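Local coordinates for protein VIN1 (Oscarella pearsei, PDB 6BFI) that binds actin filaments and may play a role in cell-cell adhesion, as a sponge member of the vinculin/alpha-catenin family, at residues E656-P661 / A673-F678; M651-E656 / M702-K707. All coordinates share one frame; numbering follows the deposited sequence.

In the fold
Helix 649-659 lies across two helices that follow each other in the chain, 669-682 and 690-710, in an all-helical protein of the vinculin family. Interaction 1 joins its C-terminal end to helix 669-682; interaction 2 joins its earlier turns to helix 690-710. The centres of the two contacts lie about 8 Å apart, and Glu656 belongs to both ranges. Side chains bridge them: Met657 CE sits 3.6 Å from Met704 SD and also packs on Ala703 CB. Ala674 CB lies 3.8 Å from Met702 CB. The Glu655 carboxylate, salt-bridged to Arg659 and Arg700, ties both contacts together at their polar margin.

Interaction 1 (E656-P661 / A673-F678); sequences EMLRAP and AAASVF
The end of helix 649-659 meets the flank of helix 669-682 where Leu658 and Ala675 bring their CA atoms to 5.9 Å, and the backbone leaves helical geometry just afterwards, at Ala660. This is helix-to-helix packing in the all-helical vinculin fold, made largely by apolar contacts, with an arginine at its margin and no hydrogen bond between the segments. Leu658 points at the partner helix and divides its branches. CD2 lies beside the backbone and methyl of Ala675, 4.0 Å from Ala675 CA. CD1 packs where the Phe678 ring joins its CB, 3.7 Å from Phe678 CB, while Leu658 CB sits over one face of the ring as a CH-pi contact, 4.2 Å from its centroid. Phe678 CG is anti to the backbone N (chi1 180°), and the far side of its ring, CE2 and CZ, meets Arg659. Guanidinium and ring planes stand 77° apart, so they are not stacked face to face: Arg659 CZ lies at the ring edge, in its plane. Outside the two segments, Asp682 is the strongest polar partner of this arginine, through NH2, and Glu655 pairs with NE. Phe678 CZ lies over one guanidinium face, 3.5 Å from Arg659 NH2.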
loop_
_atom_site.group_PDB
_atom_site.type_symbol
_atom_site.label_atom_id
_atom_site.label_comp_id
_atom_site.label_asym_id
_atom_site.label_seq_id
_atom_site.Cartn_x
_atom_site.Cartn_y
_atom_site.Cartn_z
ATOM N N GLU A 656 21.291 -28.829 0.677
ATOM C CA GLU A 656 20.906 -30.009 -0.090
ATOM C C GLU A 656 19.391 -30.135 -0.188
ATOM O O GLU A 656 18.864 -30.556 -1.225
ATOM C CB GLU A 656 21.509 -31.267 0.531
ATOM C CG GLU A 656 23.010 -31.385 0.349
ATOM C CD GLU A 656 23.516 -32.782 0.636
ATOM O OE1 GLU A 656 22.677 -33.677 0.872
ATOM O OE2 GLU A 656 24.748 -32.986 0.623
ATOM N N MET A 657 18.673 -29.774 0.877
ATOM C CA MET A 657 17.214 -29.821 0.831
ATOM C C MET A 657 16.663 -28.804 -0.161
ATOM O O MET A 657 15.781 -29.123 -0.966
ATOM C CB MET A 657 16.628 -29.577 2.222
ATOM C CG MET A 657 16.809 -30.722 3.200
ATOM S SD MET A 657 15.722 -30.556 4.630
ATOM C CE MET A 657 16.055 -28.869 5.124
ATOM N N LEU A 658 17.172 -27.572 -0.118
ATOM C CA LEU A 658 16.635 -26.509 -0.959
ATOM C C LEU A 658 17.066 -26.625 -2.414
ATOM O O LEU A 658 16.458 -25.984 -3.277
ATOM C CB LEU A 658 17.041 -25.143 -0.404
ATOM C CG LEU A 658 16.311 -24.737 0.878
ATOM C CD1 LEU A 658 16.731 -23.346 1.328
ATOM C CD2 LEU A 658 14.804 -24.809 0.679
ATOM N N ARG A 659 18.098 -27.415 -2.709
ATOM C CA ARG A 659 18.479 -27.673 -4.090
ATOM C C ARG A 659 17.978 -29.017 -4.601
ATOM O O ARG A 659 18.055 -29.271 -5.808
ATOM C CB ARG A 659 20.001 -27.585 -4.246
ATOM C CG ARG A 659 20.536 -26.200 -3.925
ATOM C CD ARG A 659 21.982 -26.022 -4.326
ATOM N NE ARG A 659 22.429 -24.655 -4.079
ATOM C CZ ARG A 659 22.238 -23.643 -4.920
ATOM N NH1 ARG A 659 21.607 -23.842 -6.070
ATOM N NH2 ARG A 659 22.678 -22.430 -4.610
ATOM N N ALA A 660 17.473 -29.874 -3.720
ATOM C CA ALA A 660 16.785 -31.088 -4.122
ATOM C C ALA A 660 15.384 -30.736 -4.603
ATOM O O ALA A 660 14.899 -29.625 -4.381
ATOM C CB ALA A 660 16.739 -32.069 -2.953
ATOM N N PRO A 661 14.708 -31.660 -5.289
ATOM C CA PRO A 661 13.327 -31.396 -5.708
ATOM C C PRO A 661 12.431 -31.053 -4.527
ATOM O O PRO A 661 12.682 -31.450 -3.386
ATOM C CB PRO A 661 12.904 -32.709 -6.371
ATOM C CG PRO A 661 14.179 -33.267 -6.900
ATOM C CD PRO A 661 15.238 -32.893 -5.902
ATOM N N ALA A 673 7.813 -22.109 1.106
ATOM C CA ALA A 673 8.057 -20.673 1.228
ATOM C C ALA A 673 9.553 -20.376 1.302
ATOM O O ALA A 673 10.061 -19.466 0.627
ATOM C CB ALA A 673 7.333 -20.118 2.455
ATOM N N ALA A 674 10.277 -21.150 2.115
ATOM C CA ALA A 674 11.726 -21.003 2.189
ATOM C C ALA A 674 12.389 -21.261 0.842
ATOM O O ALA A 674 13.423 -20.658 0.535
ATOM C CB ALA A 674 12.297 -21.939 3.255
ATOM N N ALA A 675 11.814 -22.147 0.026
ATOM C CA ALA A 675 12.358 -22.415 -1.300
ATOM C C ALA A 675 12.091 -21.274 -2.268
ATOM O O ALA A 675 12.934 -20.993 -3.127
ATOM C CB ALA A 675 11.776 -23.714 -1.858
ATOM N N SER A 676 10.942 -20.605 -2.146
ATOM C CA SER A 676 10.704 -19.419 -2.962
ATOM C C SER A 676 11.673 -18.305 -2.598
ATOM O O SER A 676 12.171 -17.596 -3.480
ATOM C CB SER A 676 9.259 -18.946 -2.804
ATOM O OG SER A 676 9.027 -18.443 -1.500
ATOM N N VAL A 677 11.962 -18.137 -1.306
ATOM C CA VAL A 677 12.928 -17.115 -0.905
ATOM C C VAL A 677 14.326 -17.479 -1.394
ATOM O O VAL A 677 15.018 -16.662 -2.020
ATOM C CB VAL A 677 12.898 -16.916 0.619
ATOM C CG1 VAL A 677 14.113 -16.141 1.070
ATOM C CG2 VAL A 677 11.634 -16.193 1.021
ATOM N N PHE A 678 14.763 -18.710 -1.111
ATOM C CA PHE A 678 16.082 -19.159 -1.542
ATOM C C PHE A 678 16.242 -19.031 -3.050
ATOM O O PHE A 678 17.316 -18.666 -3.539
ATOM C CB PHE A 678 16.313 -20.606 -1.100
ATOM C CG PHE A 678 17.647 -21.163 -1.511
ATOM C CD1 PHE A 678 18.763 -20.977 -0.713
ATOM C CD2 PHE A 678 17.783 -21.878 -2.689
ATOM C CE1 PHE A 678 19.993 -21.488 -1.089
ATOM C CE2 PHE A 678 19.009 -22.390 -3.068
ATOM C CZ PHE A 678 20.115 -22.195 -2.265
#

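Interaction 2 (M651-E656 / M702-K707); sequences MQEAEE and MAMMSK
Met704 lies against Ala654 where segments 651-656 and 702-707, of helices 649-659 and 690-710, cross nearly perpendicular, at 86°, with their axes 9.4 Å apart at closest approach. The CA atoms of these two residues are 6.2 Å apart, a spacing consistent with the small alanine side chain. From CB, the methionine leads to CG, which meets two methyl groups of the other helix: Ala654 CB at 3.8 Å, and Met651 CE at 4.3 Å, the tip of a side chain whose root points away. A bend at chi2 (-48°) then sets SD against the alanine, where Met704 SD lies 3.6 Å from Ala654 CB. The last bond brings the terminal methyl to the Glu653 carboxylate, and Met704 CE ends 4.1 Å from Glu653 OE1. Such methionine and alanine packing joins helices of the all-helical vinculin fold here. Met725 also touches Met704, so the Met704 side chain, itself on helix 690-710, touches helices 649-659 and 718-745. Beyond the methionine, Glu653 extends its chain at about a right angle to Lys707. The lysine runs straight through CD and CE before turning at chi4, which leaves its methylenes nearer the carboxylate than its amine: Glu653 OE2 is 3.3 Å from Lys707 CE but 4.1 Å from Lys707 NZ. That last separation is beyond a salt bridge, although the opposite charges of Glu653 OE2 and Lys707 NZ probably still attract at this partly exposed margin.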
loop_
_atom_site.group_PDB
_atom_site.type_symbol
_atom_site.label_atom_id
_atom_site.label_comp_id
_atom_site.label_asym_id
_atom_site.label_seq_id
_atom_site.Cartn_x
_atom_site.Cartn_y
_atom_site.Cartn_z
ATOM N N MET A 651 23.348 -25.951 7.959
ATOM C CA MET A 651 23.098 -25.167 6.756
ATOM C C MET A 651 23.466 -25.936 5.494
ATOM O O MET A 651 22.919 -25.657 4.422
ATOM C CB MET A 651 23.867 -23.849 6.823
ATOM C CG MET A 651 23.567 -23.018 8.063
ATOM S SD MET A 651 21.846 -22.493 8.176
ATOM C CE MET A 651 21.178 -23.670 9.352
ATOM N N GLN A 652 24.390 -26.895 5.596
ATOM C CA GLN A 652 24.719 -27.731 4.445
ATOM C C GLN A 652 23.567 -28.669 4.109
ATOM O O GLN A 652 23.182 -28.806 2.939
ATOM C CB GLN A 652 26.001 -28.521 4.719
ATOM C CG GLN A 652 26.240 -29.681 3.762
ATOM C CD GLN A 652 26.528 -29.233 2.341
ATOM O OE1 GLN A 652 26.923 -28.091 2.102
ATOM N NE2 GLN A 652 26.333 -30.137 1.387
ATOM N N GLU A 653 23.003 -29.325 5.128
ATOM C CA GLU A 653 21.829 -30.161 4.901
ATOM C C GLU A 653 20.667 -29.331 4.371
ATOM O O GLU A 653 19.913 -29.789 3.504
ATOM C CB GLU A 653 21.433 -30.877 6.190
ATOM C CG GLU A 653 20.194 -31.747 6.051
ATOM C CD GLU A 653 19.728 -32.315 7.375
ATOM O OE1 GLU A 653 20.488 -32.223 8.363
ATOM O OE2 GLU A 653 18.601 -32.851 7.429
ATOM N N ALA A 654 20.511 -28.103 4.875
ATOM C CA ALA A 654 19.468 -27.229 4.347
ATOM C C ALA A 654 19.738 -26.840 2.899
ATOM O O ALA A 654 18.793 -26.674 2.118
ATOM C CB ALA A 654 19.334 -25.985 5.223
ATOM N N GLU A 655 21.010 -26.685 2.521
ATOM C CA GLU A 655 21.347 -26.433 1.123
ATOM C C GLU A 655 20.946 -27.612 0.247
ATOM O O GLU A 655 20.331 -27.434 -0.813
ATOM C CB GLU A 655 22.845 -26.153 0.987
ATOM C CG GLU A 655 23.247 -24.714 1.254
ATOM C CD GLU A 655 23.131 -23.837 0.023
ATOM O OE1 GLU A 655 23.425 -24.326 -1.089
ATOM O OE2 GLU A 655 22.742 -22.659 0.166
ATOM N N GLU A 656 21.291 -28.829 0.677
ATOM C CA GLU A 656 20.906 -30.009 -0.090
ATOM C C GLU A 656 19.391 -30.135 -0.188
ATOM O O GLU A 656 18.864 -30.556 -1.225
ATOM C CB GLU A 656 21.509 -31.267 0.531
ATOM C CG GLU A 656 23.010 -31.385 0.349
ATOM C CD GLU A 656 23.516 -32.782 0.636
ATOM O OE1 GLU A 656 22.677 -33.677 0.872
ATOM O OE2 GLU A 656 24.748 -32.986 0.623
ATOM N N MET A 702 14.967 -21.578 7.709
ATOM C CA MET A 702 13.521 -21.791 7.670
ATOM C C MET A 702 13.181 -23.192 7.175
ATOM O O MET A 702 12.217 -23.809 7.650
ATOM C CB MET A 702 12.856 -20.729 6.795
ATOM C CG MET A 702 11.336 -20.785 6.799
ATOM S SD MET A 702 10.584 -20.294 8.372
ATOM C CE MET A 702 10.927 -18.535 8.386
ATOM N N ALA A 703 13.962 -23.713 6.220
ATOM C CA ALA A 703 13.783 -25.098 5.795
ATOM C C ALA A 703 14.063 -26.062 6.943
ATOM O O ALA A 703 13.335 -27.050 7.132
ATOM C CB ALA A 703 14.689 -25.406 4.603
ATOM N N MET A 704 15.113 -25.791 7.724
ATOM C CA MET A 704 15.372 -26.610 8.904
ATOM C C MET A 704 14.198 -26.563 9.873
ATOM O O MET A 704 13.825 -27.590 10.457
ATOM C CB MET A 704 16.658 -26.159 9.595
ATOM C CG MET A 704 17.898 -26.302 8.734
ATOM S SD MET A 704 18.000 -27.928 7.965
ATOM C CE MET A 704 18.143 -28.991 9.400
ATOM N N MET A 705 13.595 -25.382 10.052
ATOM C CA MET A 705 12.411 -25.285 10.901
ATOM C C MET A 705 11.292 -26.169 10.371
ATOM O O MET A 705 10.647 -26.894 11.135
ATOM C CB MET A 705 11.926 -23.839 11.015
ATOM C CG MET A 705 10.550 -23.754 11.681
ATOM S SD MET A 705 9.853 -22.108 11.914
ATOM C CE MET A 705 11.071 -21.385 13.000
ATOM N N SER A 706 11.042 -26.115 9.059
ATOM C CA SER A 706 10.039 -26.993 8.463
ATOM C C SER A 706 10.299 -28.447 8.834
ATOM O O SER A 706 9.394 -29.161 9.295
ATOM C CB SER A 706 10.029 -26.818 6.944
ATOM O OG SER A 706 9.183 -27.773 6.326
ATOM N N LYS A 707 11.547 -28.894 8.663
ATOM C CA LYS A 707 11.898 -30.267 9.017
ATOM C C LYS A 707 11.633 -30.551 10.492
ATOM O O LYS A 707 11.198 -31.651 10.852
ATOM C CB LYS A 707 13.362 -30.538 8.669
ATOM C CG LYS A 707 13.876 -31.898 9.119
ATOM C CD LYS A 707 15.270 -32.164 8.577
ATOM C CE LYS A 707 15.855 -33.442 9.151
ATOM N NZ LYS A 707 16.071 -33.337 10.622
#